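PDB 4BJJ: transcription factor TAU subunit SFC1 from Schizosaccharomyces pombe, which binds the boxA promoter of tRNA and similar genes as part of the tauA domain of TFIIIC, helping to recruit RNA polymerase III. Local coordinates for residues S9-A14 with V89-R94; A52-N57 with Q97-R102. The protein carries 3 engineered substitutions. All coordinates share one frame; numbering follows the deposited sequence.

Contact 1 (S9-A14 with V89-R94); sequences SDNEYA and VQNVSR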
loop_
_atom_site.group_PDB
_atom_site.type_symbol
_atom_site.label_atom_id
_atom_site.label_comp_id
_atom_site.label_asym_id
_atom_site.label_seq_id
_atom_site.Cartn_x
_atom_site.Cartn_y
_atom_site.Cartn_z
ATOM N N SER A 9 14.115 -1.270 -5.618
ATOM C CA SER A 9 14.001 -1.282 -7.074
ATOM C C SER A 9 13.405 -0.006 -7.689
ATOM O O SER A 9 13.072 0.958 -6.996
ATOM C CB SER A 9 13.150 -2.479 -7.522
ATOM O OG SER A 9 11.769 -2.160 -7.523
ATOM N N ASP A 10 13.302 -0.050 -9.016
ATOM C CA ASP A 10 12.724 0.988 -9.871
ATOM C C ASP A 10 11.235 0.868 -10.055
ATOM O O ASP A 10 10.604 1.777 -10.565
ATOM C CB ASP A 10 13.301 0.841 -11.281
ATOM C CG ASP A 10 14.501 1.695 -11.505
ATOM O OD1 ASP A 10 14.943 2.360 -10.547
ATOM O OD2 ASP A 10 15.005 1.695 -12.647
ATOM N N ASN A 11 10.685 -0.279 -9.713
ATOM C CA ASN A 11 9.281 -0.519 -9.947
ATOM C C ASN A 11 8.442 0.400 -9.079
ATOM O O ASN A 11 8.801 0.699 -7.937
ATOM C CB ASN A 11 8.943 -1.974 -9.637
ATOM C CG ASN A 11 9.862 -2.951 -10.345
ATOM O OD1 ASN A 11 10.136 -2.822 -11.522
ATOM N ND2 ASN A 11 10.353 -3.926 -9.610
ATOM N N GLU A 12 7.317 0.836 -9.623
ATOM C CA GLU A 12 6.429 1.717 -8.905
ATOM C C GLU A 12 4.977 1.285 -9.033
ATOM O O GLU A 12 4.592 0.628 -9.991
ATOM C CB GLU A 12 6.629 3.130 -9.413
ATOM C CG GLU A 12 8.034 3.675 -9.161
ATOM C CD GLU A 12 8.155 5.146 -9.517
ATOM O OE1 GLU A 12 7.457 5.564 -10.469
ATOM O OE2 GLU A 12 8.915 5.888 -8.832
ATOM N N TYR A 13 4.170 1.659 -8.042
ATOM C CA TYR A 13 2.771 1.259 -7.998
ATOM C C TYR A 13 1.881 2.383 -7.516
ATOM O O TYR A 13 2.348 3.313 -6.857
ATOM C CB TYR A 13 2.571 0.101 -7.031
ATOM C CG TYR A 13 3.273 -1.160 -7.412
ATOM C CD1 TYR A 13 4.631 -1.316 -7.193
ATOM C CD2 TYR A 13 2.574 -2.201 -7.975
ATOM C CE1 TYR A 13 5.264 -2.482 -7.548
ATOM C CE2 TYR A 13 3.175 -3.348 -8.308
ATOM C CZ TYR A 13 4.518 -3.501 -8.096
ATOM O OH TYR A 13 5.098 -4.694 -8.457
ATOM N N ALA A 14 0.591 2.263 -7.823
ATOM C CA ALA A 14 -0.438 3.055 -7.157
ATOM C C ALA A 14 -1.204 2.185 -6.165
ATOM O O ALA A 14 -1.356 0.986 -6.362
ATOM C CB ALA A 14 -1.401 3.616 -8.181
ATOM N N VAL A 89 13.494 -11.131 1.670
ATOM C CA VAL A 89 12.981 -10.041 0.848
ATOM C C VAL A 89 13.399 -10.204 -0.598
ATOM O O VAL A 89 14.570 -10.100 -0.928
ATOM C CB VAL A 89 13.447 -8.656 1.352
ATOM C CG1 VAL A 89 12.813 -7.533 0.506
ATOM C CG2 VAL A 89 13.096 -8.466 2.837
ATOM N N GLN A 90 12.415 -10.442 -1.456
ATOM C CA GLN A 90 12.635 -10.625 -2.882
ATOM C C GLN A 90 12.656 -9.274 -3.638
ATOM O O GLN A 90 13.410 -9.081 -4.600
ATOM C CB GLN A 90 11.521 -11.537 -3.420
ATOM C CG GLN A 90 11.668 -11.964 -4.867
ATOM C CD GLN A 90 12.774 -12.979 -5.067
ATOM O OE1 GLN A 90 13.270 -13.585 -4.101
ATOM N NE2 GLN A 90 13.173 -13.175 -6.329
ATOM N N ASN A 91 11.821 -8.336 -3.207
ATOM C CA ASN A 91 11.716 -7.052 -3.892
ATOM C C ASN A 91 11.104 -5.971 -2.997
ATOM O O ASN A 91 10.211 -6.236 -2.166
ATOM C CB ASN A 91 10.903 -7.217 -5.186
ATOM C CG ASN A 91 11.113 -6.055 -6.185
ATOM O OD1 ASN A 91 10.187 -5.299 -6.480
ATOM N ND2 ASN A 91 12.326 -5.934 -6.718
ATOM N N VAL A 92 11.610 -4.754 -3.156
ATOM C CA VAL A 92 10.987 -3.575 -2.560
ATOM C C VAL A 92 10.704 -2.543 -3.643
ATOM O O VAL A 92 11.581 -2.223 -4.420
ATOM C CB VAL A 92 11.869 -2.924 -1.474
ATOM C CG1 VAL A 92 11.119 -1.774 -0.796
ATOM C CG2 VAL A 92 12.318 -3.960 -0.442
ATOM N N SER A 93 9.481 -2.010 -3.663
ATOM C CA SER A 93 9.053 -1.029 -4.666
ATOM C C SER A 93 8.313 0.140 -4.020
ATOM O O SER A 93 7.684 -0.014 -2.985
ATOM C CB SER A 93 8.128 -1.684 -5.694
ATOM O OG SER A 93 8.701 -2.854 -6.212
ATOM N N ARG A 94 8.384 1.307 -4.646
ATOM C CA ARG A 94 7.683 2.464 -4.121
ATOM C C ARG A 94 6.221 2.514 -4.592
ATOM O O ARG A 94 5.905 2.202 -5.720
ATOM C CB ARG A 94 8.404 3.744 -4.503
ATOM C CG ARG A 94 9.808 3.805 -3.979
ATOM C CD ARG A 94 10.468 5.132 -4.314
ATOM N NE ARG A 94 9.722 6.279 -3.797
ATOM C CZ ARG A 94 9.984 7.555 -4.099
ATOM N NH1 ARG A 94 10.970 7.846 -4.932
ATOM N NH2 ARG A 94 9.257 8.547 -3.568
HETATM O O HOH W 1 10.557 2.084 -6.899
#
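Glu12 and Arg94 form a parallel beta bridge with their CA atoms 5.0 Å apart, although strand 12-14 is inclined at 57° to strand 89-94. Tyr13 N donates to Arg94 O at 2.9 Å, while Arg94 N makes a weak bond back to Asn11 O. A water adds a second link, donating to Ser9 O and accepting from Arg94 N. Val92 O is gripped twice by Ser9, by its N at 3.0 Å and by its OG at 3.1 Å, the hydroxyl from above the carbonyl plane. The contact illustrates how strand 12-18 joins a long one: 88-100 also pairs antiparallel with 78-83, and Tyr13 and Ala14 extend the sheet into a chain of another protein through an antiparallel ladder. Ser9 OG sits between its backbone N and carbonyl carbon (chi1 87°) and accepts from Asn11 N, making an ST turn. An alanine at Ser9 would probably leave Asn11 N without this acceptor, Val92 O with one bond fewer, and the turn looser. Asn11 ND2 reaches Asn91 OD1 in a weak 3.4 Å bond, their amide planes 43° apart. Past the bridge, the Tyr13 ring presents its edge to Ser93, Tyr13 CE1 lying 3.5 Å from Ser93 CB.

Contact 2 (A52-N57 with Q97-R102); sequences ALLELN and QVFLFR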
loop_
_atom_site.group_PDB
_atom_site.type_symbol
_atom_site.label_atom_id
_atom_site.label_comp_id
_atom_site.label_asym_id
_atom_site.label_seq_id
_atom_site.Cartn_x
_atom_site.Cartn_y
_atom_site.Cartn_z
ATOM N N ALA A 52 -5.351 12.972 -11.096
ATOM C CA ALA A 52 -5.772 11.658 -10.624
ATOM C C ALA A 52 -7.111 11.717 -9.915
ATOM O O ALA A 52 -7.384 12.618 -9.152
ATOM C CB ALA A 52 -4.719 11.075 -9.705
ATOM N N LEU A 53 -7.922 10.707 -10.154
ATOM C CA LEU A 53 -9.322 10.737 -9.788
ATOM C C LEU A 53 -9.835 9.295 -9.744
ATOM O O LEU A 53 -9.520 8.484 -10.596
ATOM C CB LEU A 53 -10.098 11.557 -10.849
ATOM C CG LEU A 53 -11.572 11.828 -10.581
ATOM C CD1 LEU A 53 -11.982 13.130 -11.200
ATOM C CD2 LEU A 53 -12.448 10.705 -11.106
ATOM N N LEU A 54 -10.661 8.988 -8.764
ATOM C CA LEU A 54 -11.303 7.695 -8.710
ATOM C C LEU A 54 -12.543 7.802 -7.837
ATOM O O LEU A 54 -12.544 8.467 -6.808
ATOM C CB LEU A 54 -10.325 6.654 -8.170
ATOM C CG LEU A 54 -10.723 5.186 -8.141
ATOM C CD1 LEU A 54 -10.999 4.641 -9.514
ATOM C CD2 LEU A 54 -9.598 4.388 -7.475
ATOM N N GLU A 55 -13.592 7.117 -8.253
ATOM C CA GLU A 55 -14.878 7.199 -7.596
ATOM C C GLU A 55 -15.321 5.827 -7.037
ATOM O O GLU A 55 -15.128 4.799 -7.670
ATOM C CB GLU A 55 -15.882 7.718 -8.614
ATOM C CG GLU A 55 -17.137 8.285 -8.026
ATOM C CD GLU A 55 -18.000 8.928 -9.076
ATOM O OE1 GLU A 55 -17.768 10.113 -9.367
ATOM O OE2 GLU A 55 -18.903 8.247 -9.612
ATOM N N LEU A 56 -15.894 5.832 -5.836
ATOM C CA LEU A 56 -16.324 4.608 -5.174
ATOM C C LEU A 56 -17.836 4.577 -4.993
ATOM O O LEU A 56 -18.462 5.535 -4.506
ATOM C CB LEU A 56 -15.645 4.473 -3.810
ATOM C CG LEU A 56 -16.033 3.255 -2.955
ATOM C CD1 LEU A 56 -15.473 1.967 -3.524
ATOM C CD2 LEU A 56 -15.550 3.458 -1.546
ATOM N N ASN A 57 -18.404 3.450 -5.386
ATOM C CA ASN A 57 -19.835 3.210 -5.262
ATOM C C ASN A 57 -20.106 1.836 -4.638
ATOM O O ASN A 57 -20.173 0.828 -5.341
ATOM C CB ASN A 57 -20.476 3.291 -6.651
ATOM C CG ASN A 57 -21.965 3.342 -6.591
ATOM O OD1 ASN A 57 -22.556 3.390 -5.524
ATOM N ND2 ASN A 57 -22.586 3.333 -7.740
ATOM N N GLN A 97 1.569 6.829 -5.434
ATOM C CA GLN A 97 0.306 7.493 -5.131
ATOM C C GLN A 97 -0.723 6.587 -4.459
ATOM O O GLN A 97 -0.765 5.382 -4.676
ATOM C CB GLN A 97 -0.321 8.148 -6.379
ATOM C CG GLN A 97 -0.533 9.645 -6.123
ATOM C CD GLN A 97 -1.044 10.415 -7.315
ATOM O OE1 GLN A 97 -1.973 10.000 -7.990
ATOM N NE2 GLN A 97 -0.467 11.575 -7.546
ATOM N N VAL A 98 -1.571 7.204 -3.651
ATOM C CA VAL A 98 -2.576 6.494 -2.898
ATOM C C VAL A 98 -3.932 7.123 -3.139
ATOM O O VAL A 98 -4.069 8.334 -3.063
ATOM C CB VAL A 98 -2.275 6.547 -1.383
ATOM C CG1 VAL A 98 -3.112 5.549 -0.661
ATOM C CG2 VAL A 98 -0.840 6.233 -1.135
ATOM N N PHE A 99 -4.924 6.292 -3.421
ATOM C CA PHE A 99 -6.321 6.707 -3.407
ATOM C C PHE A 99 -6.924 6.280 -2.063
ATOM O O PHE A 99 -7.050 5.087 -1.760
ATOM C CB PHE A 99 -7.074 6.072 -4.577
ATOM C CG PHE A 99 -6.541 6.461 -5.935
ATOM C CD1 PHE A 99 -5.423 5.826 -6.467
ATOM C CD2 PHE A 99 -7.168 7.467 -6.684
ATOM C CE1 PHE A 99 -4.945 6.171 -7.709
ATOM C CE2 PHE A 99 -6.690 7.823 -7.937
ATOM C CZ PHE A 99 -5.583 7.169 -8.456
ATOM N N LEU A 100 -7.266 7.275 -1.262
ATOM C CA LEU A 100 -7.709 7.082 0.112
ATOM C C LEU A 100 -9.222 7.112 0.192
ATOM O O LEU A 100 -9.847 8.161 0.065
ATOM C CB LEU A 100 -7.132 8.175 1.010
ATOM C CG LEU A 100 -5.600 8.275 1.040
ATOM C CD1 LEU A 100 -5.164 9.680 1.390
ATOM C CD2 LEU A 100 -4.970 7.320 2.002
ATOM N N PHE A 101 -9.800 5.940 0.390
ATOM C CA PHE A 101 -11.217 5.827 0.643
ATOM C C PHE A 101 -11.484 5.517 2.116
ATOM O O PHE A 101 -12.471 5.989 2.655
ATOM C CB PHE A 101 -11.843 4.766 -0.250
ATOM C CG PHE A 101 -12.003 5.190 -1.652
ATOM C CD1 PHE A 101 -12.891 6.193 -1.981
ATOM C CD2 PHE A 101 -11.274 4.588 -2.646
ATOM C CE1 PHE A 101 -13.043 6.588 -3.283
ATOM C CE2 PHE A 101 -11.429 4.984 -3.955
ATOM C CZ PHE A 101 -12.329 5.985 -4.276
ATOM N N ARG A 102 -10.621 4.732 2.771
ATOM C CA ARG A 102 -10.785 4.493 4.217
ATOM C C ARG A 102 -10.550 5.770 4.977
ATOM O O ARG A 102 -9.790 6.625 4.530
ATOM C CB ARG A 102 -9.812 3.438 4.731
ATOM C CG ARG A 102 -9.888 2.170 3.954
ATOM C CD ARG A 102 -9.259 1.031 4.671
ATOM N NE ARG A 102 -7.826 0.978 4.465
ATOM C CZ ARG A 102 -7.213 0.245 3.539
ATOM N NH1 ARG A 102 -7.905 -0.500 2.680
ATOM N NH2 ARG A 102 -5.888 0.257 3.481
#
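Leu54 and Leu56 meet Phe99 and Phe101 in the hydrophobic interior of a curled beta sheet, in the Sfc7-interacting fragment of this Tau95-family protein. The principle is alternation: every second side chain of 52-57 and of 97-102 points at the other segment, and the two run only 23° apart in direction. No hydrogen bond crosses between them. The backbones of Leu54 and Leu56 bond instead to Ala70 and Val68 on strand 68-73.

Leu54 serves both rings. Its CB packs 3.6 Å from Phe99 CD2, and its CD2 lies over one face of that ring. The same methyl carbon, CD2, approaches Phe101 CE2 at 4.0 Å. Leu53 N lies at the edge of the Phe99 ring, near its plane, whereas Ala52 CB approaches CZ of that ring obliquely and also touches Gln97 OE1 at 3.4 Å.

Phe101 is covered on one face by Leu56. A CH-pi contact brings Leu56 CB to 3.8 Å from the centroid of the Phe101 ring, displaced toward the rim so that CE1 is the ring atom nearest to it. Leu56 CD2 adds a second contact, 3.8 Å from Phe101 CD1. At the ring's edge, Leu54 O lies 3.6 Å from Phe101 CZ.

Strand 68-73 pairs antiparallel with both 55-56 and 88-100, so the two segments face each other across it, which is consistent with a curled, barrel-like sheet as the name of the Tau95 triple barrel family suggests.

In the fold
The two contacts use successive parts of one long strand, 88-100, and their centres are about 21 Å apart. Contact 1 holds strand 12-18 to its earlier part, and contact 2 packs residues 52-57 against its end; the centre of contact 1 is about 15 Å, that of contact 2 about 7 Å, from the centre of the chain. They meet where Ala14 CB packs 4.0 Å from Gln97 O. In chain order their segments alternate: 9-14, 52-57, 89-94, 97-102. The side chains of Tyr13 and Phe99 each lie about 8 Å from a bound mercury(II) ion, probably a heavy-atom additive, with no functional role indicated. Contact 1 extends its sheet into a chain of another protein.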